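PDB 6FSK: DyP-type peroxidase, which probably uses its heme b cofactor and hydrogen peroxide to oxidise dyes and, through a non-canonical site, manganese(II) ions. Local coordinates for residues V176-V181 against G361-S366; D210-G215 against D347-R352; D224-A229 against S386-D391; F252-E257 against H370-H375. The protein carries 1 engineered substitution. One frame throughout, in Å; residues are numbered along the deposited sequence.

Contact 1: residues V176-V181 against G361-S366; sequences VRPGDV and GPEVTS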
loop_
_atom_site.group_PDB
_atom_site.type_symbol
_atom_site.label_atom_id
_atom_site.label_comp_id
_atom_site.label_asym_id
_atom_site.label_seq_id
_atom_site.Cartn_x
_atom_site.Cartn_y
_atom_site.Cartn_z
ATOM N N VAL A 176 0.372 1.598 -15.413
ATOM C CA VAL A 176 -0.876 2.314 -15.152
ATOM C C VAL A 176 -1.925 1.917 -16.204
ATOM O O VAL A 176 -1.607 1.430 -17.310
ATOM C CB VAL A 176 -0.656 3.847 -15.070
ATOM C CG1 VAL A 176 0.344 4.188 -13.940
ATOM C CG2 VAL A 176 -0.319 4.417 -16.421
ATOM N N ARG A 177 -3.186 2.170 -15.878
ATOM C CA ARG A 177 -4.265 1.778 -16.797
ATOM C C ARG A 177 -4.384 2.812 -17.924
ATOM O O ARG A 177 -3.921 3.926 -17.824
ATOM C CB ARG A 177 -5.530 1.590 -15.976
ATOM C CG ARG A 177 -5.432 0.328 -15.107
ATOM C CD ARG A 177 -6.639 0.070 -14.237
ATOM N NE ARG A 177 -7.773 -0.141 -15.131
ATOM C CZ ARG A 177 -9.018 0.219 -14.872
ATOM N NH1 ARG A 177 -9.367 0.831 -13.731
ATOM N NH2 ARG A 177 -9.975 -0.038 -15.771
ATOM N N PRO A 178 -5.065 2.453 -18.995
ATOM C CA PRO A 178 -5.195 3.385 -20.152
ATOM C C PRO A 178 -6.110 4.562 -19.947
ATOM O O PRO A 178 -7.111 4.501 -19.194
ATOM C CB PRO A 178 -5.749 2.467 -21.251
ATOM C CG PRO A 178 -6.227 1.247 -20.621
ATOM C CD PRO A 178 -5.553 1.102 -19.293
ATOM N N GLY A 179 -5.809 5.656 -20.647
ATOM C CA GLY A 179 -6.741 6.750 -20.679
ATOM C C GLY A 179 -7.077 7.422 -19.378
ATOM O O GLY A 179 -6.212 7.591 -18.527
ATOM N N ASP A 180 -8.350 7.802 -19.237
ATOM C CA ASP A 180 -8.784 8.683 -18.143
ATOM C C ASP A 180 -8.823 7.973 -16.807
ATOM O O ASP A 180 -8.728 8.644 -15.770
ATOM C CB ASP A 180 -10.139 9.422 -18.429
ATOM C CG ASP A 180 -11.188 8.553 -19.206
ATOM O OD1 ASP A 180 -11.281 7.306 -19.004
ATOM O OD2 ASP A 180 -11.927 9.142 -20.045
ATOM N N VAL A 181 -8.834 6.648 -16.860
ATOM C CA VAL A 181 -8.768 5.783 -15.662
ATOM C C VAL A 181 -7.332 5.345 -15.276
ATOM O O VAL A 181 -7.151 4.435 -14.466
ATOM C CB VAL A 181 -9.692 4.570 -15.754
ATOM C CG1 VAL A 181 -11.109 5.038 -16.020
ATOM C CG2 VAL A 181 -9.284 3.529 -16.786
ATOM N N GLY A 361 -1.377 -5.719 -15.233
ATOM C CA GLY A 361 -2.334 -6.508 -15.996
ATOM C C GLY A 361 -3.125 -5.816 -16.985
ATOM O O GLY A 361 -3.252 -4.587 -16.950
ATOM N N PRO A 362 -3.715 -6.581 -17.925
ATOM C CA PRO A 362 -4.560 -6.033 -18.959
ATOM C C PRO A 362 -5.964 -5.628 -18.468
ATOM O O PRO A 362 -6.410 -6.058 -17.423
ATOM C CB PRO A 362 -4.625 -7.190 -19.972
ATOM C CG PRO A 362 -4.624 -8.370 -19.102
ATOM C CD PRO A 362 -3.709 -8.037 -17.965
ATOM N N GLU A 363 -6.679 -4.890 -19.319
ATOM C CA GLU A 363 -8.096 -4.534 -19.016
ATOM C C GLU A 363 -8.944 -5.812 -19.098
ATOM O O GLU A 363 -8.535 -6.820 -19.763
ATOM C CB GLU A 363 -8.559 -3.494 -20.012
ATOM C CG GLU A 363 -7.844 -2.154 -19.864
ATOM C CD GLU A 363 -8.094 -1.596 -18.485
ATOM O OE1 GLU A 363 -9.301 -1.273 -18.131
ATOM O OE2 GLU A 363 -7.175 -1.541 -17.670
ATOM N N VAL A 364 -10.105 -5.838 -18.470
ATOM C CA VAL A 364 -11.041 -6.994 -18.502
ATOM C C VAL A 364 -11.519 -7.167 -19.971
ATOM O O VAL A 364 -11.868 -6.183 -20.589
ATOM C CB VAL A 364 -12.201 -6.726 -17.564
ATOM C CG1 VAL A 364 -13.324 -7.772 -17.705
ATOM C CG2 VAL A 364 -11.643 -6.650 -16.121
ATOM N N THR A 365 -11.462 -8.410 -20.415
ATOM C CA THR A 365 -11.819 -8.690 -21.810
ATOM C C THR A 365 -13.332 -8.947 -21.965
ATOM O O THR A 365 -14.062 -9.169 -21.002
ATOM C CB THR A 365 -11.143 -9.949 -22.338
ATOM O OG1 THR A 365 -11.572 -11.044 -21.590
ATOM C CG2 THR A 365 -9.564 -9.872 -22.225
ATOM N N SER A 366 -13.803 -8.820 -23.219
ATOM C CA SER A 366 -15.237 -9.139 -23.474
ATOM C C SER A 366 -15.612 -10.493 -22.988
ATOM O O SER A 366 -16.703 -10.687 -22.415
ATOM C CB SER A 366 -15.495 -9.051 -25.050
ATOM O OG SER A 366 -15.293 -7.711 -25.419
#

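Contact 2: residues D210-G215 against D347-R352; sequences DPIRPG and DIDNRR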
loop_
_atom_site.group_PDB
_atom_site.type_symbol
_atom_site.label_atom_id
_atom_site.label_comp_id
_atom_site.label_asym_id
_atom_site.label_seq_id
_atom_site.Cartn_x
_atom_site.Cartn_y
_atom_site.Cartn_z
ATOM N N ASP A 210 -3.804 16.067 8.177
ATOM C CA ASP A 210 -3.101 16.274 9.408
ATOM C C ASP A 210 -1.622 15.871 9.230
ATOM O O ASP A 210 -1.326 14.805 8.569
ATOM C CB ASP A 210 -3.668 15.274 10.459
ATOM C CG ASP A 210 -5.136 15.498 10.765
ATOM O OD1 ASP A 210 -5.624 16.607 10.441
ATOM O OD2 ASP A 210 -5.799 14.592 11.348
ATOM N N PRO A 211 -0.696 16.828 9.503
ATOM C CA PRO A 211 0.679 16.367 9.297
ATOM C C PRO A 211 1.193 15.597 10.512
ATOM O O PRO A 211 0.849 15.939 11.659
ATOM C CB PRO A 211 1.499 17.628 9.075
ATOM C CG PRO A 211 0.664 18.709 9.565
ATOM C CD PRO A 211 -0.746 18.254 9.757
ATOM N N ILE A 212 2.035 14.590 10.223
ATOM C CA ILE A 212 2.655 13.715 11.228
ATOM C C ILE A 212 4.157 13.889 11.224
ATOM O O ILE A 212 4.752 14.295 10.220
ATOM C CB ILE A 212 2.278 12.232 10.989
ATOM C CG1 ILE A 212 3.015 11.634 9.809
ATOM C CG2 ILE A 212 0.752 12.084 10.960
ATOM C CD1 ILE A 212 2.635 10.159 9.606
ATOM N N ARG A 213 4.778 13.600 12.356
ATOM C CA ARG A 213 6.220 13.720 12.493
ATOM C C ARG A 213 6.936 12.750 11.503
ATOM O O ARG A 213 6.467 11.641 11.230
ATOM C CB ARG A 213 6.652 13.469 13.908
ATOM C CG ARG A 213 6.420 14.714 14.804
ATOM C CD ARG A 213 6.505 14.347 16.218
ATOM N NE ARG A 213 5.372 13.552 16.723
ATOM C CZ ARG A 213 5.350 12.830 17.822
ATOM N NH1 ARG A 213 6.391 12.741 18.651
ATOM N NH2 ARG A 213 4.202 12.182 18.143
ATOM N N PRO A 214 8.108 13.163 11.030
ATOM C CA PRO A 214 8.799 12.379 9.980
ATOM C C PRO A 214 9.226 11.011 10.515
ATOM O O PRO A 214 9.402 10.070 9.707
ATOM C CB PRO A 214 9.978 13.280 9.574
ATOM C CG PRO A 214 10.227 14.122 10.811
ATOM C CD PRO A 214 8.829 14.430 11.283
ATOM N N GLY A 215 9.492 10.833 11.815
ATOM C CA GLY A 215 9.863 9.561 12.395
ATOM C C GLY A 215 8.815 8.491 12.393
ATOM O O GLY A 215 9.120 7.352 12.740
ATOM N N ASP A 347 -3.807 8.564 19.573
ATOM C CA ASP A 347 -2.833 9.039 18.622
ATOM C C ASP A 347 -2.551 7.858 17.681
ATOM O O ASP A 347 -1.911 6.910 18.087
ATOM C CB ASP A 347 -1.574 9.453 19.391
ATOM C CG ASP A 347 -0.480 9.946 18.506
ATOM O OD1 ASP A 347 -0.516 9.792 17.290
ATOM O OD2 ASP A 347 0.485 10.590 19.047
ATOM N N ILE A 348 -3.009 7.927 16.446
ATOM C CA ILE A 348 -2.736 6.846 15.502
ATOM C C ILE A 348 -1.767 7.289 14.410
ATOM O O ILE A 348 -1.723 6.739 13.296
ATOM C CB ILE A 348 -4.056 6.334 14.859
ATOM C CG1 ILE A 348 -4.840 7.441 14.164
ATOM C CG2 ILE A 348 -4.867 5.624 15.973
ATOM C CD1 ILE A 348 -6.040 6.911 13.337
ATOM N N ASP A 349 -0.865 8.267 14.705
ATOM C CA ASP A 349 0.179 8.619 13.698
ATOM C C ASP A 349 1.068 7.433 13.337
ATOM O O ASP A 349 1.474 7.360 12.199
ATOM C CB ASP A 349 1.015 9.822 14.174
ATOM C CG ASP A 349 0.176 11.120 14.271
ATOM O OD1 ASP A 349 -1.008 11.159 13.953
ATOM O OD2 ASP A 349 0.815 12.114 14.659
ATOM N N ASN A 350 1.286 6.525 14.295
ATOM C CA ASN A 350 2.064 5.341 14.006
ATOM C C ASN A 350 1.341 4.304 13.202
ATOM O O ASN A 350 1.974 3.344 12.799
ATOM C CB ASN A 350 2.658 4.738 15.282
ATOM C CG ASN A 350 1.629 4.046 16.155
ATOM O OD1 ASN A 350 0.408 4.256 16.057
ATOM N ND2 ASN A 350 2.139 3.371 17.179
ATOM N N ARG A 351 0.104 4.494 12.866
ATOM C CA ARG A 351 -0.634 3.583 11.996
ATOM C C ARG A 351 -0.653 4.101 10.590
ATOM O O ARG A 351 -1.161 3.413 9.711
ATOM C CB ARG A 351 -2.050 3.495 12.482
ATOM C CG ARG A 351 -2.184 3.151 13.977
ATOM C CD ARG A 351 -1.880 1.728 14.220
ATOM N NE ARG A 351 -2.029 1.435 15.654
ATOM C CZ ARG A 351 -1.238 0.653 16.358
ATOM N NH1 ARG A 351 -0.125 0.168 15.836
ATOM N NH2 ARG A 351 -1.519 0.410 17.617
ATOM N N ARG A 352 -0.050 5.248 10.319
ATOM C CA ARG A 352 -0.118 5.833 8.990
ATOM C C ARG A 352 0.924 5.194 8.094
ATOM O O ARG A 352 2.011 4.800 8.541
ATOM C CB ARG A 352 0.074 7.373 9.032
ATOM C CG ARG A 352 -0.959 8.027 9.923
ATOM C CD ARG A 352 -2.379 7.814 9.559
ATOM N NE ARG A 352 -2.712 8.223 8.178
ATOM C CZ ARG A 352 -3.011 9.426 7.790
ATOM N NH1 ARG A 352 -2.954 10.490 8.650
ATOM N NH2 ARG A 352 -3.288 9.643 6.526
HETATM O O HOH W 1 -3.515 12.925 7.077
HETATM O O HOH W 2 3.176 13.423 14.798
HETATM O O HOH W 3 1.399 12.505 17.247
#

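Contact 3: residues D224-A229 against S386-D391; sequences DSRAAA and SSSIDD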
loop_
_atom_site.group_PDB
_atom_site.type_symbol
_atom_site.label_atom_id
_atom_site.label_comp_id
_atom_site.label_asym_id
_atom_site.label_seq_id
_atom_site.Cartn_x
_atom_site.Cartn_y
_atom_site.Cartn_z
ATOM N N ASP A 224 10.079 8.799 15.867
ATOM C CA ASP A 224 10.342 7.341 15.901
ATOM C C ASP A 224 10.484 6.861 17.336
ATOM O O ASP A 224 11.509 7.060 17.998
ATOM C CB ASP A 224 11.548 6.968 15.033
ATOM C CG ASP A 224 11.828 5.478 15.090
ATOM O OD1 ASP A 224 11.088 4.724 15.688
ATOM O OD2 ASP A 224 12.849 5.102 14.468
ATOM N N SER A 225 9.496 6.192 17.843
ATOM C CA SER A 225 9.546 5.678 19.231
ATOM C C SER A 225 10.622 4.669 19.483
ATOM O O SER A 225 11.024 4.449 20.650
ATOM C CB SER A 225 8.218 5.071 19.707
ATOM O OG SER A 225 8.012 3.853 18.991
ATOM N N ARG A 226 11.092 4.021 18.438
ATOM C CA ARG A 226 12.158 3.038 18.547
ATOM C C ARG A 226 13.522 3.611 18.223
ATOM O O ARG A 226 14.483 2.820 18.071
ATOM C CB ARG A 226 11.818 1.815 17.628
ATOM C CG ARG A 226 10.509 1.193 17.948
ATOM C CD ARG A 226 10.126 0.160 16.868
ATOM N NE ARG A 226 8.935 -0.576 17.230
ATOM C CZ ARG A 226 7.668 -0.134 17.028
ATOM N NH1 ARG A 226 7.440 1.047 16.556
ATOM N NH2 ARG A 226 6.685 -0.924 17.265
ATOM N N ALA A 227 13.709 4.924 18.128
ATOM C CA ALA A 227 14.962 5.474 17.662
ATOM C C ALA A 227 16.152 4.988 18.482
ATOM O O ALA A 227 17.155 4.627 17.874
ATOM C CB ALA A 227 14.893 6.997 17.627
ATOM N N ALA A 228 16.053 4.963 19.826
ATOM C CA ALA A 228 17.227 4.592 20.665
ATOM C C ALA A 228 17.658 3.159 20.487
ATOM O O ALA A 228 18.852 2.841 20.634
ATOM C CB ALA A 228 16.934 4.861 22.121
ATOM N N ALA A 229 16.714 2.280 20.146
ATOM C CA ALA A 229 16.978 0.900 19.927
ATOM C C ALA A 229 17.597 0.618 18.563
ATOM O O ALA A 229 18.121 -0.491 18.360
ATOM C CB ALA A 229 15.710 0.072 20.095
ATOM N N SER A 386 6.584 2.971 6.019
ATOM C CA SER A 386 6.501 3.621 7.327
ATOM C C SER A 386 7.732 3.208 8.135
ATOM O O SER A 386 8.522 2.373 7.696
ATOM C CB SER A 386 5.251 3.364 8.131
ATOM O OG SER A 386 5.306 2.138 8.847
ATOM N N SER A 387 7.929 3.782 9.313
ATOM C CA SER A 387 9.043 3.428 10.119
ATOM C C SER A 387 8.773 2.235 10.981
ATOM O O SER A 387 9.621 1.836 11.806
ATOM C CB SER A 387 9.497 4.608 10.981
ATOM O OG SER A 387 8.491 4.907 11.915
ATOM N N SER A 388 7.604 1.585 10.829
ATOM C CA SER A 388 7.296 0.409 11.602
ATOM C C SER A 388 6.218 -0.382 10.863
ATOM O O SER A 388 5.068 0.013 10.787
ATOM C CB SER A 388 6.778 0.763 12.974
ATOM O OG SER A 388 6.370 -0.359 13.744
ATOM N N ILE A 389 6.597 -1.546 10.371
ATOM C CA ILE A 389 5.595 -2.520 9.801
ATOM C C ILE A 389 4.718 -3.063 10.915
ATOM O O ILE A 389 3.470 -3.204 10.780
ATOM C CB ILE A 389 6.317 -3.648 9.046
ATOM C CG1 ILE A 389 7.178 -3.068 7.949
ATOM C CG2 ILE A 389 5.289 -4.640 8.440
ATOM C CD1 ILE A 389 7.972 -4.151 7.196
ATOM N N ASP A 390 5.331 -3.259 12.100
ATOM C CA ASP A 390 4.584 -3.747 13.252
ATOM C C ASP A 390 3.433 -2.765 13.596
ATOM O O ASP A 390 2.290 -3.189 13.805
ATOM C CB ASP A 390 5.421 -3.861 14.485
ATOM C CG ASP A 390 6.447 -4.985 14.423
ATOM O OD1 ASP A 390 6.338 -5.900 13.598
ATOM O OD2 ASP A 390 7.392 -4.926 15.332
ATOM N N ASP A 391 3.708 -1.476 13.526
ATOM C CA ASP A 391 2.695 -0.471 13.882
ATOM C C ASP A 391 1.778 -0.145 12.738
ATOM O O ASP A 391 0.597 0.252 12.945
ATOM C CB ASP A 391 3.314 0.880 14.303
ATOM C CG ASP A 391 4.064 0.851 15.642
ATOM O OD1 ASP A 391 3.959 -0.093 16.422
ATOM O OD2 ASP A 391 4.793 1.864 15.896
HETATM O O HOH W 4 9.074 2.980 15.022
HETATM O O HOH W 5 7.536 -3.709 17.557
#

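Contact 4: residues F252-E257 against H370-H375; sequences FDDFLE and HDKKTH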
loop_
_atom_site.group_PDB
_atom_site.type_symbol
_atom_site.label_atom_id
_atom_site.label_comp_id
_atom_site.label_asym_id
_atom_site.label_seq_id
_atom_site.Cartn_x
_atom_site.Cartn_y
_atom_site.Cartn_z
ATOM N N PHE A 252 -15.906 -9.401 -8.630
ATOM C CA PHE A 252 -16.362 -8.260 -7.834
ATOM C C PHE A 252 -17.549 -7.582 -8.495
ATOM O O PHE A 252 -18.590 -7.264 -7.799
ATOM C CB PHE A 252 -15.181 -7.322 -7.588
ATOM C CG PHE A 252 -15.498 -6.072 -6.807
ATOM C CD1 PHE A 252 -15.639 -6.145 -5.440
ATOM C CD2 PHE A 252 -15.682 -4.870 -7.479
ATOM C CE1 PHE A 252 -15.930 -4.961 -4.730
ATOM C CE2 PHE A 252 -15.921 -3.738 -6.780
ATOM C CZ PHE A 252 -15.993 -3.806 -5.436
ATOM N N ASP A 253 -17.473 -7.361 -9.783
ATOM C CA ASP A 253 -18.576 -6.732 -10.517
ATOM C C ASP A 253 -19.859 -7.605 -10.405
ATOM O O ASP A 253 -20.928 -7.058 -10.167
ATOM C CB ASP A 253 -18.252 -6.526 -11.966
ATOM C CG ASP A 253 -17.216 -5.430 -12.235
ATOM O OD1 ASP A 253 -16.912 -4.593 -11.423
ATOM O OD2 ASP A 253 -16.715 -5.510 -13.391
ATOM N N ASP A 254 -19.731 -8.883 -10.540
ATOM C CA ASP A 254 -20.868 -9.874 -10.356
ATOM C C ASP A 254 -21.478 -9.797 -8.937
ATOM O O ASP A 254 -22.731 -9.659 -8.751
ATOM C CB ASP A 254 -20.353 -11.241 -10.752
ATOM C CG ASP A 254 -21.345 -12.348 -10.647
ATOM O OD1 ASP A 254 -22.586 -12.102 -10.568
ATOM O OD2 ASP A 254 -20.925 -13.517 -10.675
ATOM N N PHE A 255 -20.599 -9.807 -7.919
ATOM C CA PHE A 255 -21.024 -9.544 -6.566
ATOM C C PHE A 255 -21.888 -8.322 -6.427
ATOM O O PHE A 255 -22.974 -8.360 -5.846
ATOM C CB PHE A 255 -19.795 -9.467 -5.668
ATOM C CG PHE A 255 -20.123 -9.098 -4.274
ATOM C CD1 PHE A 255 -20.801 -10.016 -3.481
ATOM C CD2 PHE A 255 -19.844 -7.838 -3.795
ATOM C CE1 PHE A 255 -21.126 -9.685 -2.163
ATOM C CE2 PHE A 255 -20.193 -7.502 -2.440
ATOM C CZ PHE A 255 -20.810 -8.435 -1.681
ATOM N N LEU A 256 -21.410 -7.196 -6.905
ATOM C CA LEU A 256 -22.151 -5.925 -6.783
ATOM C C LEU A 256 -23.483 -6.031 -7.524
ATOM O O LEU A 256 -24.523 -5.682 -6.970
ATOM C CB LEU A 256 -21.354 -4.716 -7.280
ATOM C CG LEU A 256 -20.064 -4.409 -6.576
ATOM C CD1 LEU A 256 -19.504 -3.133 -7.220
ATOM C CD2 LEU A 256 -20.226 -4.223 -5.106
ATOM N N GLU A 257 -23.466 -6.543 -8.753
ATOM C CA GLU A 257 -24.673 -6.703 -9.530
ATOM C C GLU A 257 -25.683 -7.592 -8.854
ATOM O O GLU A 257 -26.915 -7.387 -9.063
ATOM C CB GLU A 257 -24.309 -7.364 -10.855
ATOM C CG GLU A 257 -23.707 -6.519 -11.884
ATOM C CD GLU A 257 -23.242 -7.338 -13.114
ATOM O OE1 GLU A 257 -23.471 -8.586 -13.280
ATOM O OE2 GLU A 257 -22.658 -6.630 -13.938
ATOM N N HIS A 370 -18.373 -11.409 -20.175
ATOM C CA HIS A 370 -19.520 -12.302 -20.459
ATOM C C HIS A 370 -19.579 -13.403 -19.461
ATOM O O HIS A 370 -20.653 -13.743 -18.956
ATOM C CB HIS A 370 -19.359 -12.882 -21.858
ATOM C CG HIS A 370 -20.383 -13.920 -22.194
ATOM N ND1 HIS A 370 -20.257 -15.256 -21.839
ATOM C CD2 HIS A 370 -21.595 -13.798 -22.776
ATOM C CE1 HIS A 370 -21.335 -15.918 -22.230
ATOM N NE2 HIS A 370 -22.150 -15.058 -22.811
ATOM N N ASP A 371 -18.429 -14.021 -19.152
ATOM C CA ASP A 371 -18.330 -15.129 -18.285
ATOM C C ASP A 371 -18.499 -14.757 -16.794
ATOM O O ASP A 371 -18.720 -15.637 -16.002
ATOM C CB ASP A 371 -16.952 -15.804 -18.436
ATOM C CG ASP A 371 -16.782 -16.609 -19.739
ATOM O OD1 ASP A 371 -17.753 -16.765 -20.473
ATOM O OD2 ASP A 371 -15.636 -17.029 -19.997
ATOM N N LYS A 372 -18.308 -13.483 -16.481
ATOM C CA LYS A 372 -18.202 -12.991 -15.098
ATOM C C LYS A 372 -17.111 -13.703 -14.359
ATOM O O LYS A 372 -17.175 -13.922 -13.147
ATOM C CB LYS A 372 -19.585 -13.007 -14.366
ATOM C CG LYS A 372 -20.689 -12.392 -15.213
ATOM C CD LYS A 372 -22.026 -12.295 -14.481
ATOM C CE LYS A 372 -23.090 -11.474 -15.285
ATOM N NZ LYS A 372 -24.430 -11.806 -14.776
ATOM N N LYS A 373 -16.013 -14.035 -15.037
ATOM C CA LYS A 373 -14.923 -14.731 -14.402
ATOM C C LYS A 373 -13.595 -14.187 -14.937
ATOM O O LYS A 373 -13.462 -13.878 -16.085
ATOM C CB LYS A 373 -14.932 -16.214 -14.690
ATOM C CG LYS A 373 -16.152 -16.941 -14.110
ATOM C CD LYS A 373 -16.200 -16.958 -12.567
ATOM C CE LYS A 373 -17.533 -17.487 -12.030
ATOM N NZ LYS A 373 -17.838 -18.792 -12.687
ATOM N N THR A 374 -12.615 -14.172 -14.054
ATOM C CA THR A 374 -11.252 -13.802 -14.388
ATOM C C THR A 374 -10.560 -14.907 -15.207
ATOM O O THR A 374 -10.553 -16.093 -14.796
ATOM C CB THR A 374 -10.445 -13.599 -13.118
ATOM O OG1 THR A 374 -10.923 -12.412 -12.452
ATOM C CG2 THR A 374 -8.983 -13.381 -13.416
ATOM N N HIS A 375 -9.976 -14.466 -16.302
ATOM C CA HIS A 375 -9.107 -15.316 -17.144
ATOM C C HIS A 375 -7.689 -14.834 -17.252
ATOM O O HIS A 375 -6.858 -15.639 -17.665
ATOM C CB HIS A 375 -9.693 -15.507 -18.541
ATOM C CG HIS A 375 -11.036 -16.161 -18.470
ATOM N ND1 HIS A 375 -12.123 -15.727 -19.187
ATOM C CD2 HIS A 375 -11.469 -17.186 -17.689
ATOM C CE1 HIS A 375 -13.179 -16.457 -18.857
ATOM N NE2 HIS A 375 -12.812 -17.346 -17.960
HETATM O O HOH W 6 -24.298 -10.742 -12.144
HETATM O O HOH W 7 -18.454 -14.245 -10.810
#

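Contact 1: residues V176-V181 against G361-S366
Arg177 and Glu363 form a bidentate salt bridge at the protein surface, and the arginine can be followed atom by atom into it. All three methylenes pass one oxygen of the acid: Arg177 CB lies 3.9 Å from Glu363 OE2 and Arg177 CG 3.6 Å from it, while CD keeps a similar distance. The bend at chi3 (63°) then turns the guanidinium side-on to the carboxylate. Here the polar contacts begin. NE of Arg177 donates to OE2 of Glu363 at 3.0 Å, and Arg177 NH2 donates to Glu363 OE1 at 2.7 Å. Both bonds are almost perfectly straight, each oxygen offers its syn lone pair, and the two flat groups are nearly coplanar, 7° apart. The side chains themselves are close to perpendicular, so the acid arrives across the arginine and not along it, its own chain folded at chi2. One N-H per oxygen fixes the rotation of both groups. Val181 CG2 lies off-centre over one guanidinium face, while NH1 makes a weak hydrogen bond to the backbone O of His184. Pro178 flanks the acid with its ring, Pro178 CG standing 3.8 Å from Glu363 CG where the two side chains run antiparallel past one another. In the fold, the bridge ties the loop that follows strand 166-175 to the one that follows strand 354-360, the two outermost strands of the eight-stranded antiparallel sheet. Arg177 also touches Gln359 of strand 354-360, and Val364 packs on the start of helix 249-258.

Contact 2: residues D210-G215 against D347-R352
Ile212 sets its CG2 methyl over a face of the Asp349 carboxylate, 3.5 Å from Asp349 CG and almost as near to both oxygens. The guanidinium groups of Arg213 and Arg352 each have a water at the edge, in plane. Water 2, beside Arg213, accepts from its N and NE and donates a hydrogen bond to OD2 of Asp349 at 2.7 Å. Asp347 OD2 is also near that plane, but it stands 4.1 Å from Arg213 NH2, and water 3 bridges the two while donating to Asp349 as well. Asp347 OD1, taking the backbone N of Asp349, closes an Asx turn. Water 1 accepts from Arg352 NH1 and donates to Asp210 O; the side chain of Arg352 comes within about 4 Å of the heme and makes a cation-pi contact with Tyr334. Ile212 CG1, set between the backbone N and the carbonyl carbon (chi1 75°), carries CD1 to 3.8 Å from Arg352 CB. Without the Asp349 carboxylate, as with an alanine here, waters 2 and 3 would probably lose their shared acceptor and Ile212 CG2 its flat partner. Attraction between the acids and Arg213 is probably relayed through these waters, beside the apolar contact of Ile212 CD1 with Arg352 CB.

Contact 3: residues D224-A229 against S386-D391
A type I beta turn running from Asp224 to Ala227 presents Arg226 to Ser388 and Asp391, in the loop that leads from strand 379-386 of the central sheet to helix 393-401. Asp224 OD1 accepts from the backbone N of Arg226, adding an Asx turn that steadies the base of the arginine. From there the side chain runs extended from CG to NE and meets Asp391 end-on, the two coming from opposite directions. NH1 of Arg226 donates to Asp391 OD2 at 2.8 Å, and Arg226 NH2 donates to Asp391 OD1 at 3.0 Å. Both oxygens are in the guanidinium plane or close to it, yet the carboxylate is turned by 53°, so that each oxygen is met from above its own plane. Ser388 OG lies off-centre over one guanidinium face, 3.3 Å from NH1 of Arg226 but at too poor an angle for a hydrogen bond. Its role is in the second shell: turned away from the backbone N (chi1 176°), Ser388 OG accepts from Asp391 N at 2.9 Å, an ST motif that helps to place the acid. Two waters complete the setting. Water 4 accepts from NH1 and donates to Asp224 OD1; water 5 accepts from NH2 and donates to Asp390 OD2. Asp390 itself is held mainly by the backbone N atoms of Asn96 and Ala97, and Asp224 has a second partner in Arg230, a salt bridge through OD2. Arg226 thus grips Asp391 directly, which probably helps to keep both charged, and reaches Asp224 and Asp390 through water.

Contact 4: residues F252-E257 against H370-H375
Lys372 stretches its extended side chain nearly perpendicular to Asp254, then passes obliquely by the end of Glu257. Asp254 has its CG opposite the backbone N (chi1 -179°), which lays the carboxylate alongside the lysine, with Lys372 CD over one of its faces. Methylenes do the touching: Lys372 CD is 3.9 Å from Asp254 CG, and Lys372 CE is 3.5 Å from Glu257 OE1. Glu257, one helical turn on, runs out extended to meet the far end of the chain. The direct salt bridge is long, Lys372 NZ being 3.7 Å from Glu257 OE1. Water 6 closes the triangle more firmly, accepting from Lys372 NZ at 2.8 Å and donating to both Glu257 OE1 and Asp254 OD1. Water 7 joins Asp254 OD2 to the carbonyl O of Lys372. The backbone explains the lysine's position: with positive phi it is the C-prime residue of a Schellman motif ending helix 366-371, in which Lys373 N reaches back to Glu368 O. Asp254 OD1 is also hydrogen-bonded to N4 of a bound MES molecule, probably a crystallisation component. With a leucine in place of Asp254, waters 6 and 7 would each be likely to lose an acceptor, and the ammonium group a nearby negative charge. The chemistry is that of a surface charge cluster, in which Asp254 and Glu257 hold Lys372 through water, methylene packing and one long salt bridge.

Overall arrangement
The four contacts fall into two groups on opposite sides of the chain's centre. Contacts 1 and 4, with centres about 16 Å apart, share the stretch after strand 354-360: residues 361-366 lead straight into helix 366-371, whose end makes contact 4. Contacts 2 and 3, about 11 Å apart between centres, touch directly through Gly215 O with Ser387 OG and Arg351 NH1 with Asp391 O. The first segments follow in the order 1, 2, 3, 4, but the second come as 2, 1, 4, 3, so most pairs cross. Contact 1 alone reaches from the N-terminal barrel region to the C-terminal one; the others tie loops, a helix pair and the short strand 211-212 within the heme-binding C-terminal part.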